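Side-chain contacts in DUF4348 domain-containing protein (Bacteroides fragilis, PDB 3SBU), which is of unknown function but has an NTF2-like, cystatin-like fold and is probably made as a lipoprotein: residues 40-45 and 214-219; 46-49 and 54-57. All coordinates share one frame; numbering follows the deposited sequence.

Contact 1 of 2, residues 40-45 and 214-219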
ATOM      1  N   SER A  40     -10.154  11.822 -27.374  1.00 74.88           N
ATOM      2  CA  SER A  40      -9.727  12.442 -26.131  1.00 70.66           C
ATOM      3  C   SER A  40      -8.238  12.749 -26.213  1.00 71.87           C
ATOM      4  O   SER A  40      -7.502  12.083 -26.945  1.00 72.79           O
ATOM      5  CB  SER A  40     -10.052  11.564 -24.921  1.00 71.32           C
ATOM      6  OG  SER A  40      -9.096  10.544 -24.690  1.00 79.29           O
ATOM      7  N   PHE A  41      -7.805  13.761 -25.466  1.00 65.15           N
ATOM      8  CA  PHE A  41      -6.419  14.184 -25.407  1.00 63.65           C
ATOM      9  C   PHE A  41      -5.535  13.086 -24.811  1.00 69.27           C
ATOM     10  O   PHE A  41      -4.459  12.831 -25.355  1.00 70.42           O
ATOM     11  CB  PHE A  41      -6.258  15.491 -24.603  1.00 61.79           C
ATOM     12  CG  PHE A  41      -4.823  15.968 -24.623  1.00 61.68           C
ATOM     13  CD1 PHE A  41      -4.302  16.607 -25.743  1.00 65.63           C
ATOM     14  CD2 PHE A  41      -3.971  15.705 -23.556  1.00 60.84           C
ATOM     15  CE1 PHE A  41      -2.959  16.987 -25.790  1.00 66.61           C
ATOM     16  CE2 PHE A  41      -2.625  16.087 -23.607  1.00 63.57           C
ATOM     17  CZ  PHE A  41      -2.137  16.746 -24.712  1.00 62.95           C
ATOM     18  N   ASP A  42      -5.981  12.459 -23.700  1.00 65.14           N
ATOM     19  CA  ASP A  42      -5.256  11.406 -22.985  1.00 65.77           C
ATOM     20  C   ASP A  42      -4.931  10.199 -23.887  1.00 74.06           C
ATOM     21  O   ASP A  42      -3.823   9.657 -23.772  1.00 75.01           O
ATOM     22  CB  ASP A  42      -6.041  10.960 -21.737  1.00 65.67           C
ATOM     23  CG  ASP A  42      -6.077  11.997 -20.618  1.00 75.18           C
ATOM     24  OD1 ASP A  42      -5.208  12.899 -20.613  1.00 72.42           O
ATOM     25  OD2 ASP A  42      -6.996  11.916 -19.747  1.00 86.22           O
ATOM     26  N   ASP A  43      -5.871   9.801 -24.785  1.00 72.05           N
ATOM     27  CA  ASP A  43      -5.647   8.707 -25.740  1.00 75.74           C
ATOM     28  C   ASP A  43      -4.653   9.142 -26.814  1.00 79.46           C
ATOM     29  O   ASP A  43      -3.733   8.385 -27.136  1.00 80.34           O
ATOM     30  CB  ASP A  43      -6.956   8.225 -26.415  1.00 80.08           C
ATOM     31  CG  ASP A  43      -7.982   7.586 -25.498  1.00 95.09           C
ATOM     32  OD1 ASP A  43      -7.590   6.747 -24.654  1.00 95.42           O
ATOM     33  OD2 ASP A  43      -9.187   7.877 -25.664  1.00104.60           O
ATOM     34  N   PHE A  44      -4.841  10.369 -27.360  1.00 74.20           N
ATOM     35  CA  PHE A  44      -3.986  10.939 -28.400  1.00 75.01           C
ATOM     36  C   PHE A  44      -2.541  11.066 -27.935  1.00 78.14           C
ATOM     37  O   PHE A  44      -1.638  10.654 -28.668  1.00 80.45           O
ATOM     38  CB  PHE A  44      -4.500  12.324 -28.871  1.00 75.29           C
ATOM     39  CG  PHE A  44      -3.427  13.192 -29.502  1.00 76.25           C
ATOM     40  CD1 PHE A  44      -3.003  12.966 -30.806  1.00 81.45           C
ATOM     41  CD2 PHE A  44      -2.797  14.186 -28.768  1.00 75.72           C
ATOM     42  CE1 PHE A  44      -1.986  13.736 -31.372  1.00 83.29           C
ATOM     43  CE2 PHE A  44      -1.762  14.941 -29.331  1.00 79.14           C
ATOM     44  CZ  PHE A  44      -1.378  14.723 -30.636  1.00 80.01           C
ATOM     45  N   ILE A  45      -2.328  11.674 -26.749  1.00 71.25           N
ATOM     46  CA  ILE A  45      -1.006  11.964 -26.219  1.00 70.77           C
ATOM     47  C   ILE A  45      -0.170  10.692 -26.031  1.00 80.67           C
ATOM     48  O   ILE A  45       1.019  10.730 -26.352  1.00 81.97           O
ATOM     49  CB  ILE A  45      -1.027  12.862 -24.953  1.00 69.30           C
ATOM     50  CG1 ILE A  45       0.289  13.652 -24.821  1.00 67.90           C
ATOM     51  CG2 ILE A  45      -1.405  12.130 -23.668  1.00 68.08           C
ATOM     52  CD1 ILE A  45       0.499  14.669 -25.932  1.00 64.40           C
ATOM     53  N   ILE A 214      -0.371  18.379 -17.115  1.00 40.39           N
ATOM     54  CA  ILE A 214      -1.212  18.516 -18.281  1.00 40.41           C
ATOM     55  C   ILE A 214      -2.212  19.592 -17.928  1.00 45.60           C
ATOM     56  O   ILE A 214      -2.847  19.500 -16.885  1.00 44.96           O
ATOM     57  CB  ILE A 214      -1.856  17.203 -18.761  1.00 42.39           C
ATOM     58  CG1 ILE A 214      -0.791  16.127 -19.054  1.00 43.58           C
ATOM     59  CG2 ILE A 214      -2.755  17.473 -19.961  1.00 41.07           C
ATOM     60  CD1 ILE A 214      -1.355  14.712 -19.364  1.00 46.40           C
ATOM     61  N   ASN A 215      -2.302  20.643 -18.748  1.00 45.63           N
ATOM     62  CA  ASN A 215      -3.223  21.718 -18.458  1.00 45.04           C
ATOM     63  C   ASN A 215      -4.547  21.444 -19.117  1.00 47.97           C
ATOM     64  O   ASN A 215      -4.711  21.653 -20.316  1.00 49.78           O
ATOM     65  CB  ASN A 215      -2.645  23.106 -18.844  1.00 48.96           C
ATOM     66  CG  ASN A 215      -3.633  24.214 -18.591  1.00 66.37           C
ATOM     67  OD1 ASN A 215      -4.389  24.177 -17.655  1.00 51.90           O
ATOM     68  ND2 ASN A 215      -3.716  25.192 -19.455  1.00 62.32           N
ATOM     69  N   TYR A 216      -5.521  21.008 -18.322  1.00 42.03           N
ATOM     70  CA  TYR A 216      -6.874  20.791 -18.791  1.00 41.12           C
ATOM     71  C   TYR A 216      -7.735  22.049 -18.518  1.00 46.71           C
ATOM     72  O   TYR A 216      -8.958  21.989 -18.660  1.00 47.10           O
ATOM     73  CB  TYR A 216      -7.486  19.562 -18.087  1.00 40.88           C
ATOM     74  CG  TYR A 216      -6.740  18.258 -18.290  1.00 40.77           C
ATOM     75  CD1 TYR A 216      -6.977  17.467 -19.410  1.00 43.79           C
ATOM     76  CD2 TYR A 216      -5.913  17.743 -17.292  1.00 39.29           C
ATOM     77  CE1 TYR A 216      -6.356  16.226 -19.563  1.00 43.56           C
ATOM     78  CE2 TYR A 216      -5.276  16.509 -17.441  1.00 40.11           C
ATOM     79  CZ  TYR A 216      -5.504  15.755 -18.574  1.00 48.78           C
ATOM     80  OH  TYR A 216      -4.879  14.542 -18.689  1.00 53.31           O
ATOM     81  N   GLY A 217      -7.092  23.144 -18.091  1.00 43.30           N
ATOM     82  CA  GLY A 217      -7.766  24.377 -17.686  1.00 43.64           C
ATOM     83  C   GLY A 217      -7.836  24.584 -16.168  1.00 45.00           C
ATOM     84  O   GLY A 217      -8.455  25.541 -15.711  1.00 44.03           O
ATOM     85  N   GLN A 218      -7.182  23.716 -15.366  1.00 39.02           N
ATOM     86  CA  GLN A 218      -7.170  23.871 -13.915  1.00 37.53           C
ATOM     87  C   GLN A 218      -6.339  25.079 -13.489  1.00 41.00           C
ATOM     88  O   GLN A 218      -5.311  25.352 -14.076  1.00 40.85           O
ATOM     89  CB  GLN A 218      -6.668  22.594 -13.180  1.00 37.69           C
ATOM     90  CG  GLN A 218      -5.153  22.267 -13.330  1.00 33.24           C
ATOM     91  CD  GLN A 218      -4.886  21.366 -14.504  1.00 42.87           C
ATOM     92  OE1 GLN A 218      -5.579  21.387 -15.533  1.00 36.85           O
ATOM     93  NE2 GLN A 218      -3.819  20.583 -14.388  1.00 32.20           N
ATOM     94  N   GLN A 219      -6.769  25.754 -12.436  1.00 38.43           N
ATOM     95  CA  GLN A 219      -6.057  26.893 -11.861  1.00 39.16           C
ATOM     96  C   GLN A 219      -4.666  26.460 -11.427  1.00 41.72           C
ATOM     97  O   GLN A 219      -4.478  25.384 -10.810  1.00 36.57           O
ATOM     98  CB  GLN A 219      -6.833  27.464 -10.660  1.00 40.41           C
ATOM     99  CG  GLN A 219      -6.180  28.716 -10.061  1.00 41.22           C
ATOM    100  CD  GLN A 219      -6.854  29.051  -8.776  1.00 50.57           C
ATOM    101  OE1 GLN A 219      -7.873  29.758  -8.751  1.00 41.96           O
ATOM    102  NE2 GLN A 219      -6.275  28.580  -7.681  1.00 38.63           N
TER

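Contact 2 of 2, residues 46-49 and 54-57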
ATOM      1  N   TYR A  46      -0.779   9.567 -25.583  1.00 80.47           N
ATOM      2  CA  TYR A  46      -0.029   8.324 -25.441  1.00 83.56           C
ATOM      3  C   TYR A  46       0.418   7.827 -26.809  1.00 89.57           C
ATOM      4  O   TYR A  46       1.561   7.392 -26.929  1.00 92.44           O
ATOM      5  CB  TYR A  46      -0.803   7.226 -24.692  1.00 86.22           C
ATOM      6  CG  TYR A  46       0.064   6.007 -24.444  1.00 93.32           C
ATOM      7  CD1 TYR A  46       1.093   6.036 -23.497  1.00 95.04           C
ATOM      8  CD2 TYR A  46      -0.085   4.854 -25.210  1.00 97.99           C
ATOM      9  CE1 TYR A  46       1.931   4.935 -23.304  1.00 98.85           C
ATOM     10  CE2 TYR A  46       0.756   3.753 -25.036  1.00101.68           C
ATOM     11  CZ  TYR A  46       1.752   3.793 -24.071  1.00109.69           C
ATOM     12  OH  TYR A  46       2.564   2.699 -23.883  1.00114.44           O
ATOM     13  N   ASN A  47      -0.455   7.928 -27.838  1.00 84.43           N
ATOM     14  CA  ASN A  47      -0.126   7.491 -29.198  1.00 87.48           C
ATOM     15  C   ASN A  47       0.869   8.445 -29.874  1.00 90.71           C
ATOM     16  O   ASN A  47       1.745   7.975 -30.597  1.00 93.36           O
ATOM     17  CB  ASN A  47      -1.377   7.330 -30.059  1.00 87.58           C
ATOM     18  CG  ASN A  47      -2.235   6.150 -29.676  1.00108.89           C
ATOM     19  OD1 ASN A  47      -3.400   6.298 -29.308  1.00103.59           O
ATOM     20  ND2 ASN A  47      -1.685   4.946 -29.748  1.00102.92           N
ATOM     21  N   PHE A  48       0.758   9.768 -29.617  1.00 83.39           N
ATOM     22  CA  PHE A  48       1.667  10.779 -30.171  1.00 82.94           C
ATOM     23  C   PHE A  48       3.104  10.517 -29.706  1.00 89.68           C
ATOM     24  O   PHE A  48       4.040  10.625 -30.497  1.00 92.41           O
ATOM     25  CB  PHE A  48       1.216  12.193 -29.760  1.00 79.93           C
ATOM     26  CG  PHE A  48       2.125  13.333 -30.166  1.00 79.48           C
ATOM     27  CD1 PHE A  48       1.990  13.944 -31.409  1.00 82.82           C
ATOM     28  CD2 PHE A  48       3.090  13.825 -29.287  1.00 77.15           C
ATOM     29  CE1 PHE A  48       2.809  15.022 -31.770  1.00 83.23           C
ATOM     30  CE2 PHE A  48       3.920  14.889 -29.656  1.00 78.95           C
ATOM     31  CZ  PHE A  48       3.759  15.492 -30.884  1.00 79.36           C
ATOM     32  N   ALA A  49       3.259  10.149 -28.438  1.00 84.34           N
ATOM     33  CA  ALA A  49       4.548   9.889 -27.820  1.00 84.68           C
ATOM     34  C   ALA A  49       5.110   8.490 -28.140  1.00 93.41           C
ATOM     35  O   ALA A  49       6.330   8.349 -28.195  1.00 95.35           O
ATOM     36  CB  ALA A  49       4.423  10.065 -26.319  1.00 81.52           C
ATOM     37  N   LEU A  54       3.110   8.704 -36.426  1.00 99.76           N
ATOM     38  CA  LEU A  54       2.001   9.590 -36.072  1.00 95.99           C
ATOM     39  C   LEU A  54       2.530  10.973 -35.607  1.00 96.80           C
ATOM     40  O   LEU A  54       2.027  11.991 -36.082  1.00 96.97           O
ATOM     41  CB  LEU A  54       1.107   8.950 -34.988  1.00 92.42           C
ATOM     42  CG  LEU A  54      -0.023   9.811 -34.437  1.00 92.55           C
ATOM     43  CD1 LEU A  54      -1.114  10.010 -35.456  1.00 93.80           C
ATOM     44  CD2 LEU A  54      -0.577   9.227 -33.168  1.00 91.40           C
ATOM     45  N   GLN A  55       3.565  11.002 -34.731  1.00 89.70           N
ATOM     46  CA  GLN A  55       4.159  12.250 -34.220  1.00 85.86           C
ATOM     47  C   GLN A  55       4.586  13.193 -35.365  1.00 93.00           C
ATOM     48  O   GLN A  55       4.250  14.373 -35.308  1.00 91.63           O
ATOM     49  CB  GLN A  55       5.346  11.956 -33.287  1.00 85.19           C
ATOM     50  CG  GLN A  55       5.944  13.202 -32.633  1.00 87.57           C
ATOM     51  CD  GLN A  55       6.895  12.911 -31.495  1.00 96.74           C
ATOM     52  OE1 GLN A  55       8.019  13.398 -31.468  1.00 88.09           O
ATOM     53  NE2 GLN A  55       6.444  12.180 -30.486  1.00 91.10           N
ATOM     54  N   ARG A  56       5.235  12.669 -36.432  1.00 93.20           N
ATOM     55  CA  ARG A  56       5.697  13.482 -37.574  1.00 96.36           C
ATOM     56  C   ARG A  56       4.538  14.148 -38.350  1.00100.70           C
ATOM     57  O   ARG A  56       4.727  15.209 -38.950  1.00100.64           O
ATOM     58  CB  ARG A  56       6.560  12.651 -38.532  1.00101.29           C
ATOM     59  N   GLN A  57       3.344  13.542 -38.308  1.00 97.09           N
ATOM     60  CA  GLN A  57       2.160  14.087 -38.972  1.00 97.42           C
ATOM     61  C   GLN A  57       1.462  15.126 -38.098  1.00 96.88           C
ATOM     62  O   GLN A  57       0.790  16.000 -38.644  1.00 98.05           O
ATOM     63  CB  GLN A  57       1.150  12.972 -39.343  1.00100.20           C
ATOM     64  CG  GLN A  57       1.665  11.941 -40.340  1.00118.26           C
TER

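Contact 1 of 2, residues 40-45 and 214-219
Phe41 and Ile214 meet in the buried half of this contact, where the first turn of helix 41-50 rests against the end of strand 212-215. The ring comes with its CE2 corner, 3.9 Å from CG2 of Ile214, in an oblique approach. Phe41 reaches this place because CG lies anti to the backbone N (chi1 -176°), which sends the ring out from the helix toward the sheet. Trp136 and Phe129 meet it edge-to-face, while Val112 and Val114 of the neighbouring strand also touch it. The same CG2 methyl of Ile214 sits 3.5 Å above one face of the Tyr216 ring, toward its rim, so a single branch packs against two aromatic rings.

The polar half is looser and lies at the partly exposed side chain of Asp42. Here the phenol of Tyr216 extends to the helix, and Tyr216 OH donates a hydrogen bond to OD1 of Asp42 at 2.6 Å. OD1 receives it on the syn lone pair and lies in the plane of the ring, at its edge; carboxylate and ring planes stand 87° apart. This one bond ties the helix start to the turn after the strand, and a bound glycerol, probably from the crystallisation liquor, sits beside Asp42. Behind the tyrosine, Gln218 braces the turn: OE1 accepts from Tyr216 N at 2.8 Å and NE2 donates to Ile214 O at 2.9 Å. Asn215 OD1 takes the N-H of Gly217 at 2.9 Å, closing an Asx turn. Ser40 caps the helix through a weak bond from Asp43 N. An N-terminal helix packed by its aromatic side chains on a curved sheet is characteristic of the NTF2-like, cystatin-like fold.

Contact 2 of 2, residues 46-49 and 54-57
Two consecutive short helices near the N terminus of the NTF2-like fold, 41-50 and 52-57, meet here. Phe48 and Gln55 carry most of the contact, their CA atoms only 5.0 Å apart. The aliphatic part of Gln55 lies over one face of the Phe48 ring in a CH-pi contact, CG standing 3.9 Å from the ring centroid and 22° off the normal. Beyond CG the glutamine chain runs on extended, and its amide, at a shallow tilt to the ring plane, turns back to the helix backbone: NE2 donates to Phe48 O at 2.9 Å, with an N-H...O angle of 165°. The carbonyl oxygen lies in the amide plane, whereas the donor stands above the plane of the carbonyl rather than on a lone pair.

This helix pair belongs to the N-terminal helical part of the NTF2-like fold, and Phe48 faces inward from it, meeting Phe129 edge-to-face and touching Phe44. The other end of the amide is held too, for OE1 accepts from Asp82 N and Trp79 NE1, so bonds at both ends fix the rotation of a buried polar group. On the flank, Leu54 has CG anti to its N (chi1 175°) and slides its CD2 methyl over the backbone of the first helix, 3.7 Å from both Asn47 C and Asn47 CB.

How the contacts relate
From the N terminus the chain enters helix 41-50, whose first turn takes part in contact 1 and whose later turns take part in contact 2. Contact 2 closes at once: after a break of one residue, Asp51, helix 52-57 packs against the helix just left. Contact 1 closes much later, after the strands from 65-67 to 189-194 and the helices 154-163, 165-170 and 196-201, when the chain returns along strand 212-215, an outermost strand of the six-stranded sheet. The short loop is therefore nested within the long one. With centres 15 Å apart, the two contacts join the same helix to the sheet edge and to its neighbouring helix.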